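Local atomic coordinates of UBP3-associated protein BRE5 (Saccharomyces cerevisiae, PDB entry 2QIY), a protein that works with UBP3 to cleave ubiquitin, leading to mono-ubiquitination of Sec23, and binds mRNA; this piece is its NTF2 domain. Residues 83-88 against 110-115; 44-49 against 144-149; 20-25 against 122-127. All blocks are in the same frame, centred on the assembly; numbering follows the deposited sequence.

Interaction 1 of 3, residues 83-88 against 110-115; sequences RSLKLK and GEMFWT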
loop_
_atom_site.group_PDB
_atom_site.type_symbol
_atom_site.label_atom_id
_atom_site.label_comp_id
_atom_site.label_asym_id
_atom_site.label_seq_id
_atom_site.Cartn_x
_atom_site.Cartn_y
_atom_site.Cartn_z
ATOM N N ARG A 83 -21.575 6.515 2.305
ATOM C CA ARG A 83 -21.837 7.400 3.438
ATOM C C ARG A 83 -21.605 6.703 4.781
ATOM O O ARG A 83 -21.468 7.353 5.827
ATOM C CB ARG A 83 -23.285 7.898 3.377
ATOM C CG ARG A 83 -23.489 9.047 2.399
ATOM C CD ARG A 83 -24.948 9.535 2.408
ATOM N NE ARG A 83 -25.132 10.660 1.479
ATOM C CZ ARG A 83 -25.151 11.932 1.856
ATOM N NH1 ARG A 83 -25.043 12.236 3.142
ATOM N NH2 ARG A 83 -25.319 12.905 0.956
ATOM N N SER A 84 -21.612 5.379 4.758
ATOM C CA SER A 84 -21.546 4.608 6.000
ATOM C C SER A 84 -20.126 4.099 6.275
ATOM O O SER A 84 -19.912 3.368 7.237
ATOM C CB SER A 84 -22.559 3.462 5.978
ATOM O OG SER A 84 -22.155 2.404 5.114
ATOM N N LEU A 85 -19.160 4.531 5.453
ATOM C CA LEU A 85 -17.775 4.068 5.586
ATOM C C LEU A 85 -17.127 4.696 6.812
ATOM O O LEU A 85 -17.288 5.889 7.068
ATOM C CB LEU A 85 -16.984 4.383 4.317
ATOM C CG LEU A 85 -15.511 3.947 4.250
ATOM C CD1 LEU A 85 -15.060 3.678 2.813
ATOM C CD2 LEU A 85 -14.606 5.003 4.926
ATOM N N LYS A 86 -16.394 3.869 7.555
ATOM C CA LYS A 86 -15.753 4.267 8.798
ATOM C C LYS A 86 -14.359 3.629 8.811
ATOM O O LYS A 86 -14.111 2.615 8.160
ATOM C CB LYS A 86 -16.589 3.737 9.965
ATOM C CG LYS A 86 -17.988 4.392 10.047
ATOM C CD LYS A 86 -18.905 3.675 11.020
ATOM C CE LYS A 86 -20.266 4.328 11.022
ATOM N NZ LYS A 86 -20.283 5.439 11.996
ATOM N N LEU A 87 -13.425 4.224 9.536
ATOM C CA LEU A 87 -12.111 3.577 9.621
ATOM C C LEU A 87 -11.312 4.006 10.811
ATOM O O LEU A 87 -11.547 5.080 11.379
ATOM C CB LEU A 87 -11.260 3.769 8.348
ATOM C CG LEU A 87 -10.738 5.180 8.043
ATOM C CD1 LEU A 87 -9.479 5.061 7.167
ATOM C CD2 LEU A 87 -11.837 6.002 7.354
ATOM N N LYS A 88 -10.383 3.123 11.164
ATOM C CA LYS A 88 -9.265 3.437 12.040
ATOM C C LYS A 88 -8.055 3.591 11.131
ATOM O O LYS A 88 -7.666 2.644 10.436
ATOM C CB LYS A 88 -9.055 2.309 13.041
ATOM C CG LYS A 88 -7.844 2.516 13.926
ATOM C CD LYS A 88 -7.723 1.431 14.989
ATOM C CE LYS A 88 -6.500 1.696 15.850
ATOM N NZ LYS A 88 -6.404 0.729 16.977
ATOM N N GLY A 110 -4.888 0.711 7.606
ATOM C CA GLY A 110 -5.781 0.785 8.764
ATOM C C GLY A 110 -6.786 -0.336 8.727
ATOM O O GLY A 110 -6.560 -1.359 8.067
ATOM N N GLU A 111 -7.899 -0.117 9.414
ATOM C CA GLU A 111 -8.992 -1.086 9.465
ATOM C C GLU A 111 -10.275 -0.340 9.137
ATOM O O GLU A 111 -10.581 0.674 9.747
ATOM C CB GLU A 111 -9.033 -1.785 10.822
ATOM C CG GLU A 111 -7.758 -2.632 11.037
ATOM C CD GLU A 111 -7.810 -3.626 12.189
ATOM O OE1 GLU A 111 -8.855 -3.782 12.854
ATOM O OE2 GLU A 111 -6.768 -4.317 12.355
ATOM N N MET A 112 -10.954 -0.823 8.100
ATOM C CA MET A 112 -12.108 -0.149 7.529
ATOM C C MET A 112 -13.360 -0.959 7.826
ATOM O O MET A 112 -13.325 -2.187 7.861
ATOM C CB MET A 112 -11.889 -0.016 5.999
ATOM C CG MET A 112 -12.974 0.724 5.286
ATOM S SD MET A 112 -12.450 0.995 3.581
ATOM C CE MET A 112 -11.201 2.246 3.819
ATOM N N PHE A 113 -14.471 -0.280 8.059
ATOM C CA PHE A 113 -15.745 -0.987 8.190
ATOM C C PHE A 113 -16.856 -0.047 7.740
ATOM O O PHE A 113 -16.594 1.101 7.345
ATOM C CB PHE A 113 -15.974 -1.536 9.601
ATOM C CG PHE A 113 -16.092 -0.475 10.686
ATOM C CD1 PHE A 113 -17.332 -0.232 11.286
ATOM C CD2 PHE A 113 -14.971 0.217 11.133
ATOM C CE1 PHE A 113 -17.458 0.718 12.284
ATOM C CE2 PHE A 113 -15.089 1.187 12.180
ATOM C CZ PHE A 113 -16.329 1.423 12.730
ATOM N N TRP A 114 -18.069 -0.576 7.710
ATOM C CA TRP A 114 -19.237 0.240 7.402
ATOM C C TRP A 114 -20.193 0.022 8.557
ATOM O O TRP A 114 -20.076 -0.962 9.314
ATOM C CB TRP A 114 -19.835 -0.187 6.052
ATOM C CG TRP A 114 -18.906 0.123 4.874
ATOM C CD1 TRP A 114 -19.018 1.177 3.986
ATOM C CD2 TRP A 114 -17.748 -0.605 4.483
ATOM N NE1 TRP A 114 -17.988 1.144 3.082
ATOM C CE2 TRP A 114 -17.191 0.061 3.359
ATOM C CE3 TRP A 114 -17.118 -1.771 4.966
ATOM C CZ2 TRP A 114 -16.037 -0.407 2.703
ATOM C CZ3 TRP A 114 -15.944 -2.222 4.315
ATOM C CH2 TRP A 114 -15.424 -1.532 3.211
ATOM N N THR A 115 -21.143 0.929 8.740
ATOM C CA THR A 115 -22.105 0.766 9.828
ATOM C C THR A 115 -22.586 -0.675 9.943
ATOM O O THR A 115 -23.103 -1.255 8.971
ATOM C CB THR A 115 -23.296 1.705 9.625
ATOM O OG1 THR A 115 -22.788 3.037 9.455
ATOM C CG2 THR A 115 -24.246 1.618 10.823
HETATM O O HOH W 1 -23.493 -0.318 6.010
#

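Interaction 2 of 3, residues 44-49 against 144-149; sequences THTNYQ and IRFISN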
loop_
_atom_site.group_PDB
_atom_site.type_symbol
_atom_site.label_atom_id
_atom_site.label_comp_id
_atom_site.label_asym_id
_atom_site.label_seq_id
_atom_site.Cartn_x
_atom_site.Cartn_y
_atom_site.Cartn_z
ATOM N N THR A 44 -9.148 2.307 -8.061
ATOM C CA THR A 44 -9.402 0.865 -7.846
ATOM C C THR A 44 -10.012 0.823 -6.471
ATOM O O THR A 44 -9.338 1.104 -5.476
ATOM C CB THR A 44 -8.077 0.081 -7.922
ATOM O OG1 THR A 44 -7.591 0.162 -9.254
ATOM C CG2 THR A 44 -8.292 -1.400 -7.565
ATOM N N HIS A 45 -11.309 0.514 -6.397
ATOM C CA HIS A 45 -12.055 0.715 -5.151
ATOM C C HIS A 45 -12.877 -0.511 -4.750
ATOM O O HIS A 45 -13.195 -1.351 -5.568
ATOM C CB HIS A 45 -12.968 1.951 -5.282
ATOM C CG HIS A 45 -13.327 2.590 -3.974
ATOM N ND1 HIS A 45 -12.431 3.360 -3.260
ATOM C CD2 HIS A 45 -14.480 2.598 -3.267
ATOM C CE1 HIS A 45 -13.013 3.798 -2.153
ATOM N NE2 HIS A 45 -14.265 3.370 -2.141
ATOM N N THR A 46 -13.237 -0.565 -3.480
ATOM C CA THR A 46 -14.166 -1.561 -2.940
ATOM C C THR A 46 -15.339 -1.827 -3.891
ATOM O O THR A 46 -16.058 -0.890 -4.236
ATOM C CB THR A 46 -14.710 -1.027 -1.647
ATOM O OG1 THR A 46 -13.578 -0.618 -0.841
ATOM C CG2 THR A 46 -15.545 -2.123 -0.914
ATOM N N ASN A 47 -15.521 -3.085 -4.298
ATOM C CA ASN A 47 -16.573 -3.375 -5.253
ATOM C C ASN A 47 -17.902 -3.586 -4.543
ATOM O O ASN A 47 -18.291 -4.721 -4.226
ATOM C CB ASN A 47 -16.256 -4.587 -6.120
ATOM C CG ASN A 47 -17.292 -4.777 -7.217
ATOM O OD1 ASN A 47 -18.207 -3.953 -7.376
ATOM N ND2 ASN A 47 -17.163 -5.865 -7.969
ATOM N N TYR A 48 -18.574 -2.473 -4.288
ATOM C CA TYR A 48 -19.842 -2.513 -3.597
ATOM C C TYR A 48 -20.921 -3.308 -4.343
ATOM O O TYR A 48 -21.891 -3.729 -3.726
ATOM C CB TYR A 48 -20.334 -1.108 -3.371
ATOM C CG TYR A 48 -19.525 -0.285 -2.402
ATOM C CD1 TYR A 48 -18.852 0.840 -2.829
ATOM C CD2 TYR A 48 -19.490 -0.603 -1.040
ATOM C CE1 TYR A 48 -18.121 1.642 -1.939
ATOM C CE2 TYR A 48 -18.768 0.177 -0.142
ATOM C CZ TYR A 48 -18.098 1.295 -0.592
ATOM O OH TYR A 48 -17.423 2.065 0.332
ATOM N N GLN A 49 -20.735 -3.492 -5.654
ATOM C CA GLN A 49 -21.692 -4.202 -6.525
ATOM C C GLN A 49 -21.537 -5.720 -6.467
ATOM O O GLN A 49 -22.401 -6.462 -6.970
ATOM C CB GLN A 49 -21.502 -3.712 -7.972
ATOM C CG GLN A 49 -22.395 -2.549 -8.370
ATOM C CD GLN A 49 -22.200 -1.368 -7.483
ATOM O OE1 GLN A 49 -21.251 -0.590 -7.661
ATOM N NE2 GLN A 49 -23.058 -1.250 -6.463
ATOM N N ILE A 144 -7.179 0.828 -3.386
ATOM C CA ILE A 144 -7.288 0.140 -2.098
ATOM C C ILE A 144 -7.104 -1.377 -2.281
ATOM O O ILE A 144 -7.541 -1.959 -3.279
ATOM C CB ILE A 144 -8.627 0.472 -1.384
ATOM C CG1 ILE A 144 -8.619 -0.011 0.079
ATOM C CG2 ILE A 144 -9.851 -0.073 -2.180
ATOM C CD1 ILE A 144 -9.769 0.628 0.914
ATOM N N ARG A 145 -6.443 -1.994 -1.304
ATOM C CA ARG A 145 -6.284 -3.435 -1.298
ATOM C C ARG A 145 -6.628 -3.918 0.115
ATOM O O ARG A 145 -6.063 -3.429 1.106
ATOM C CB ARG A 145 -4.840 -3.836 -1.680
ATOM C CG ARG A 145 -4.459 -5.282 -1.264
ATOM C CD ARG A 145 -5.283 -6.378 -1.941
ATOM N NE ARG A 145 -5.186 -6.350 -3.411
ATOM C CZ ARG A 145 -5.696 -7.292 -4.216
ATOM N NH1 ARG A 145 -6.318 -8.371 -3.702
ATOM N NH2 ARG A 145 -5.545 -7.201 -5.538
ATOM N N PHE A 146 -7.563 -4.856 0.215
ATOM C CA PHE A 146 -7.860 -5.485 1.501
ATOM C C PHE A 146 -6.923 -6.647 1.767
ATOM O O PHE A 146 -6.570 -7.405 0.865
ATOM C CB PHE A 146 -9.349 -5.878 1.570
ATOM C CG PHE A 146 -10.237 -4.690 1.494
ATOM C CD1 PHE A 146 -10.488 -3.923 2.644
ATOM C CD2 PHE A 146 -10.781 -4.277 0.280
ATOM C CE1 PHE A 146 -11.285 -2.781 2.559
ATOM C CE2 PHE A 146 -11.579 -3.131 0.181
ATOM C CZ PHE A 146 -11.841 -2.372 1.336
ATOM N N ILE A 147 -6.500 -6.743 3.018
ATOM C CA ILE A 147 -5.443 -7.645 3.449
ATOM C C ILE A 147 -6.072 -8.624 4.436
ATOM O O ILE A 147 -6.744 -8.215 5.365
ATOM C CB ILE A 147 -4.278 -6.819 4.099
ATOM C CG1 ILE A 147 -3.761 -5.758 3.087
ATOM C CG2 ILE A 147 -3.134 -7.735 4.561
ATOM C CD1 ILE A 147 -2.586 -4.892 3.571
ATOM N N SER A 148 -5.873 -9.911 4.222
ATOM C CA SER A 148 -6.379 -10.869 5.192
ATOM C C SER A 148 -5.519 -10.761 6.454
ATOM O O SER A 148 -4.294 -10.597 6.369
ATOM C CB SER A 148 -6.343 -12.278 4.615
ATOM O OG SER A 148 -7.410 -13.058 5.130
ATOM N N ASN A 149 -6.149 -10.829 7.619
ATOM C CA ASN A 149 -5.379 -10.818 8.862
ATOM C C ASN A 149 -4.748 -12.179 9.128
ATOM O O ASN A 149 -5.470 -13.103 9.513
ATOM C CB ASN A 149 -6.287 -10.434 10.035
ATOM C CG ASN A 149 -5.520 -10.089 11.272
ATOM O OD1 ASN A 149 -4.639 -9.219 11.263
ATOM N ND2 ASN A 149 -5.863 -10.750 12.366
#

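Interaction 3 of 3, residues 20-25 against 122-127; sequences QNYYER and FCQTFI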
loop_
_atom_site.group_PDB
_atom_site.type_symbol
_atom_site.label_atom_id
_atom_site.label_comp_id
_atom_site.label_asym_id
_atom_site.label_seq_id
_atom_site.Cartn_x
_atom_site.Cartn_y
_atom_site.Cartn_z
ATOM N N GLN A 20 -7.698 12.962 5.865
ATOM C CA GLN A 20 -8.852 13.262 6.717
ATOM C C GLN A 20 -9.999 13.820 5.878
ATOM O O GLN A 20 -11.133 13.357 5.997
ATOM C CB GLN A 20 -8.477 14.167 7.900
ATOM C CG GLN A 20 -9.440 13.951 9.072
ATOM C CD GLN A 20 -8.988 14.588 10.384
ATOM O OE1 GLN A 20 -7.876 15.102 10.505
ATOM N NE2 GLN A 20 -9.869 14.548 11.381
ATOM N N ASN A 21 -9.687 14.757 4.983
ATOM C CA ASN A 21 -10.688 15.345 4.081
ATOM C C ASN A 21 -11.347 14.351 3.113
ATOM O O ASN A 21 -12.569 14.392 2.913
ATOM C CB ASN A 21 -10.107 16.538 3.322
ATOM C CG ASN A 21 -9.824 17.730 4.235
ATOM O OD1 ASN A 21 -10.455 17.890 5.284
ATOM N ND2 ASN A 21 -8.869 18.565 3.842
ATOM N N TYR A 22 -10.540 13.448 2.556
ATOM C CA TYR A 22 -11.007 12.394 1.649
ATOM C C TYR A 22 -12.036 11.466 2.310
ATOM O O TYR A 22 -13.109 11.225 1.758
ATOM C CB TYR A 22 -9.798 11.575 1.200
ATOM C CG TYR A 22 -10.098 10.362 0.362
ATOM C CD1 TYR A 22 -10.176 10.458 -1.018
ATOM C CD2 TYR A 22 -10.253 9.103 0.947
ATOM C CE1 TYR A 22 -10.419 9.326 -1.799
ATOM C CE2 TYR A 22 -10.495 7.950 0.175
ATOM C CZ TYR A 22 -10.584 8.074 -1.201
ATOM O OH TYR A 22 -10.826 6.958 -1.965
ATOM N N TYR A 23 -11.712 10.941 3.489
ATOM C CA TYR A 23 -12.641 10.000 4.120
ATOM C C TYR A 23 -13.877 10.674 4.659
ATOM O O TYR A 23 -14.969 10.096 4.644
ATOM C CB TYR A 23 -11.964 9.152 5.187
ATOM C CG TYR A 23 -10.899 8.228 4.641
ATOM C CD1 TYR A 23 -11.225 7.138 3.816
ATOM C CD2 TYR A 23 -9.554 8.430 4.963
ATOM C CE1 TYR A 23 -10.216 6.281 3.309
ATOM C CE2 TYR A 23 -8.559 7.585 4.486
ATOM C CZ TYR A 23 -8.890 6.520 3.660
ATOM O OH TYR A 23 -7.899 5.691 3.195
ATOM N N GLU A 24 -13.736 11.918 5.093
ATOM C CA GLU A 24 -14.884 12.600 5.638
ATOM C C GLU A 24 -15.835 13.036 4.530
ATOM O O GLU A 24 -17.042 13.087 4.754
ATOM C CB GLU A 24 -14.459 13.727 6.567
ATOM C CG GLU A 24 -13.868 13.194 7.892
ATOM C CD GLU A 24 -13.355 14.300 8.809
ATOM O OE1 GLU A 24 -13.203 15.452 8.337
ATOM O OE2 GLU A 24 -13.133 14.024 10.015
ATOM N N ARG A 25 -15.297 13.303 3.332
ATOM C CA ARG A 25 -16.134 13.631 2.168
ATOM C C ARG A 25 -17.039 12.464 1.792
ATOM O O ARG A 25 -18.137 12.675 1.261
ATOM C CB ARG A 25 -15.291 14.049 0.948
ATOM C CG ARG A 25 -14.695 15.427 1.069
ATOM C CD ARG A 25 -14.158 15.906 -0.271
ATOM N NE ARG A 25 -12.723 15.661 -0.436
ATOM C CZ ARG A 25 -12.203 14.702 -1.191
ATOM N NH1 ARG A 25 -12.995 13.878 -1.876
ATOM N NH2 ARG A 25 -10.884 14.572 -1.282
ATOM N N PHE A 122 -6.837 -2.817 5.544
ATOM C CA PHE A 122 -6.608 -2.318 4.182
ATOM C C PHE A 122 -5.328 -1.520 4.096
ATOM O O PHE A 122 -4.811 -1.015 5.092
ATOM C CB PHE A 122 -7.772 -1.405 3.749
ATOM C CG PHE A 122 -7.723 -0.024 4.381
ATOM C CD1 PHE A 122 -7.082 1.021 3.703
ATOM C CD2 PHE A 122 -8.253 0.217 5.645
ATOM C CE1 PHE A 122 -6.997 2.282 4.253
ATOM C CE2 PHE A 122 -8.185 1.475 6.204
ATOM C CZ PHE A 122 -7.552 2.524 5.511
ATOM N N CYS A 123 -4.829 -1.425 2.868
ATOM C CA CYS A 123 -3.838 -0.437 2.514
ATOM C C CYS A 123 -4.385 0.348 1.324
ATOM O O CYS A 123 -5.021 -0.205 0.410
ATOM C CB CYS A 123 -2.540 -1.125 2.182
ATOM S SG CYS A 123 -2.566 -2.420 0.992
ATOM N N GLN A 124 -4.213 1.657 1.360
ATOM C CA GLN A 124 -4.748 2.478 0.276
ATOM C C GLN A 124 -3.652 3.441 -0.156
ATOM O O GLN A 124 -3.022 4.080 0.692
ATOM C CB GLN A 124 -6.017 3.249 0.700
ATOM C CG GLN A 124 -6.699 4.021 -0.472
ATOM C CD GLN A 124 -8.153 4.432 -0.196
ATOM O OE1 GLN A 124 -8.842 4.977 -1.082
ATOM N NE2 GLN A 124 -8.627 4.172 1.007
ATOM N N THR A 125 -3.446 3.557 -1.470
ATOM C CA THR A 125 -2.382 4.406 -1.984
ATOM C C THR A 125 -2.967 5.459 -2.894
ATOM O O THR A 125 -3.870 5.164 -3.672
ATOM C CB THR A 125 -1.360 3.549 -2.753
ATOM O OG1 THR A 125 -0.680 2.734 -1.790
ATOM C CG2 THR A 125 -0.358 4.399 -3.438
ATOM N N PHE A 126 -2.446 6.675 -2.788
ATOM C CA PHE A 126 -2.868 7.813 -3.621
ATOM C C PHE A 126 -1.681 8.482 -4.280
ATOM O O PHE A 126 -0.566 8.488 -3.726
ATOM C CB PHE A 126 -3.471 8.890 -2.733
ATOM C CG PHE A 126 -4.621 8.421 -1.895
ATOM C CD1 PHE A 126 -4.387 7.856 -0.631
ATOM C CD2 PHE A 126 -5.944 8.581 -2.344
ATOM C CE1 PHE A 126 -5.459 7.441 0.158
ATOM C CE2 PHE A 126 -7.016 8.188 -1.532
ATOM C CZ PHE A 126 -6.759 7.613 -0.291
ATOM N N ILE A 127 -1.924 9.083 -5.443
ATOM C CA ILE A 127 -0.971 10.037 -6.022
ATOM C C ILE A 127 -1.704 11.363 -6.212
ATOM O O ILE A 127 -2.799 11.391 -6.789
ATOM C CB ILE A 127 -0.367 9.571 -7.371
ATOM C CG1 ILE A 127 0.447 8.303 -7.157
ATOM C CG2 ILE A 127 0.553 10.677 -7.956
ATOM C CD1 ILE A 127 1.674 8.541 -6.399
#

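Interaction 1 of 3, residues 83-88 against 110-115
Lys86 lies over the ring of Phe113 at a hydrogen-bonded pair of the antiparallel beta hairpin that strands 85-97 and 103-114 form in the sheet of the NTF2 domain. Lys86 N donates to Phe113 O at 2.8 Å, Phe113 N answers to Lys86 O, and the same pair of hydrogen bonds recurs between Lys88 and Glu111. From CB outward, the lysine follows the neighbouring strand. CB stands over one face of the Phe113 ring, 3.7 Å from its centroid, in a CH-pi contact. A chi1 of 64° puts Phe113 CG between its own backbone N and carbonyl carbon, and the ring lies beneath Lys86 CB. CD of Lys86 comes to 3.5 Å from Phe113 CE1. CE has passed the ring and touches Thr115 OG1 at 3.2 Å. A bend at chi4 (-87°) then sets NZ, which leaves the hairpin for a salt bridge to an acidic side chain in the chain of another protein.

The face of the sheet carrying Leu85, Leu87, Met112 and Trp114 is buried. There Leu85 CB rests 3.6 Å from Trp114 NE1, whose N-H is bonded to Tyr48 OH, while Leu85 CD1 meets Met112 SD at 3.8 Å. At the open end, Ser84 OG also bonds Lys81 O, and one water donates both to Ser84 OG (3.2 Å) and to Thr115 O (3.1 Å).

Interaction 2 of 3, residues 44-49 against 144-149
Thr44 and Ile144 join two strands that run in the same general direction but splay, their short axes 47° apart and 6.5 Å from each other at the closest. They belong to the parallel pair 41-46 and 137-147 within the mixed sheet of the NTF2 fold. Ile144 N donates to Thr44 O at 3.0 Å in a fairly straight bond (162° at the hydrogen), and this is the hydrogen bond between the two segments; beyond it side chains take over.

The CG2 branch of Ile144 lies between that residue's backbone N and carbonyl carbon, and it leans on the opposing backbone, 3.5 Å from Thr44 O and 3.7 Å from Thr46 N. Further along, Thr46 and Phe146 cross at about a right angle. Thr46 OG1, anti to its carbonyl carbon (chi1 -51°), meets the ring in its plane, at the edge formed by CE2 and CZ, rather than over a face. One face of the same ring is approached by Ile144 CG1, offset toward the rim.

Outside the two segments, Trp114 packs on both Thr46 and Phe146, and Gln95 of the second subunit is hydrogen-bonded to Thr44 OG1. The tightest touch of side chains is Thr46 OG1 against Phe146 CZ, at 3.3 Å.

Interaction 3 of 3, residues 20-25 against 122-127
Tyr22 and Phe126 meet edge-to-face where the long N-terminal helix 11-28 of the NTF2 domain crosses its sheet. The helix and strand axes stay 12.6 Å apart at an angle of 113°, a gap bridged here by the aromatic side chains and Gln124. The tight part is aromatic. Phe126 turns its edge to the face of Tyr22, with the centroids 4.8 Å apart and the planes at 78°. CE2 of Phe126 does most of the touching, 3.6 Å from Tyr22 CZ and leaning toward the rim of the tyrosine ring. Tyr22 CG is anti to the backbone N (chi1 174°), and the ring stands out from the helix toward the strand. Beside it, Tyr22 CD2 lies over the centre of the Tyr23 ring, so the two tyrosines pack against each other.

Both tyrosine hydroxyls converge on the end of Gln124, each tip to tip with it and with the ring planes steeply turned from the amide. This gathers polar groups in a buried setting, and Asp142 OD2 is hydrogen-bonded to Tyr22 OH. Tyr23 OH also touches Phe122 CE1, at 3.7 Å.

The parts of the helix turned from the strand are looser. Asn21 is exposed, and Glu24, together with Gln20 on the flank, packs on side chains in the chain of another protein. Arg25 runs beside the helix, its guanidinium laid over Tyr22 CA and engaged with Phe36 in a cation-pi contact.

Strand 120-130 lies between strands 103-114 and 137-147. Helix 11-28 covers the face of the sheet that bears Phe122, Gln124 and Phe126, while Cys123, Thr125 and Ile127 point to the other face and pack against the second subunit.

In the fold
The three contacts share one sheet, in which strand 120-130 of interaction 3 is flanked by strand 103-114 of interaction 1 and strand 137-147 of interaction 2. Their centres lie 11 to 13 Å apart. Backbone hydrogen bonds join the neighbouring strands: Gly110 O to Phe122 N and Arg145 N to Cys123 O, both 2.9 Å. Side chains also touch between the contacts, with Met112 CE 3.6 Å from Ile144 CD1, and Leu87 CD2 3.6 Å from Tyr23 CG, so that the hairpin of interaction 1 also touches the helix of interaction 3. Interactions 1 and 3 both meet the chain of another protein, whereas the second subunit reaches all three.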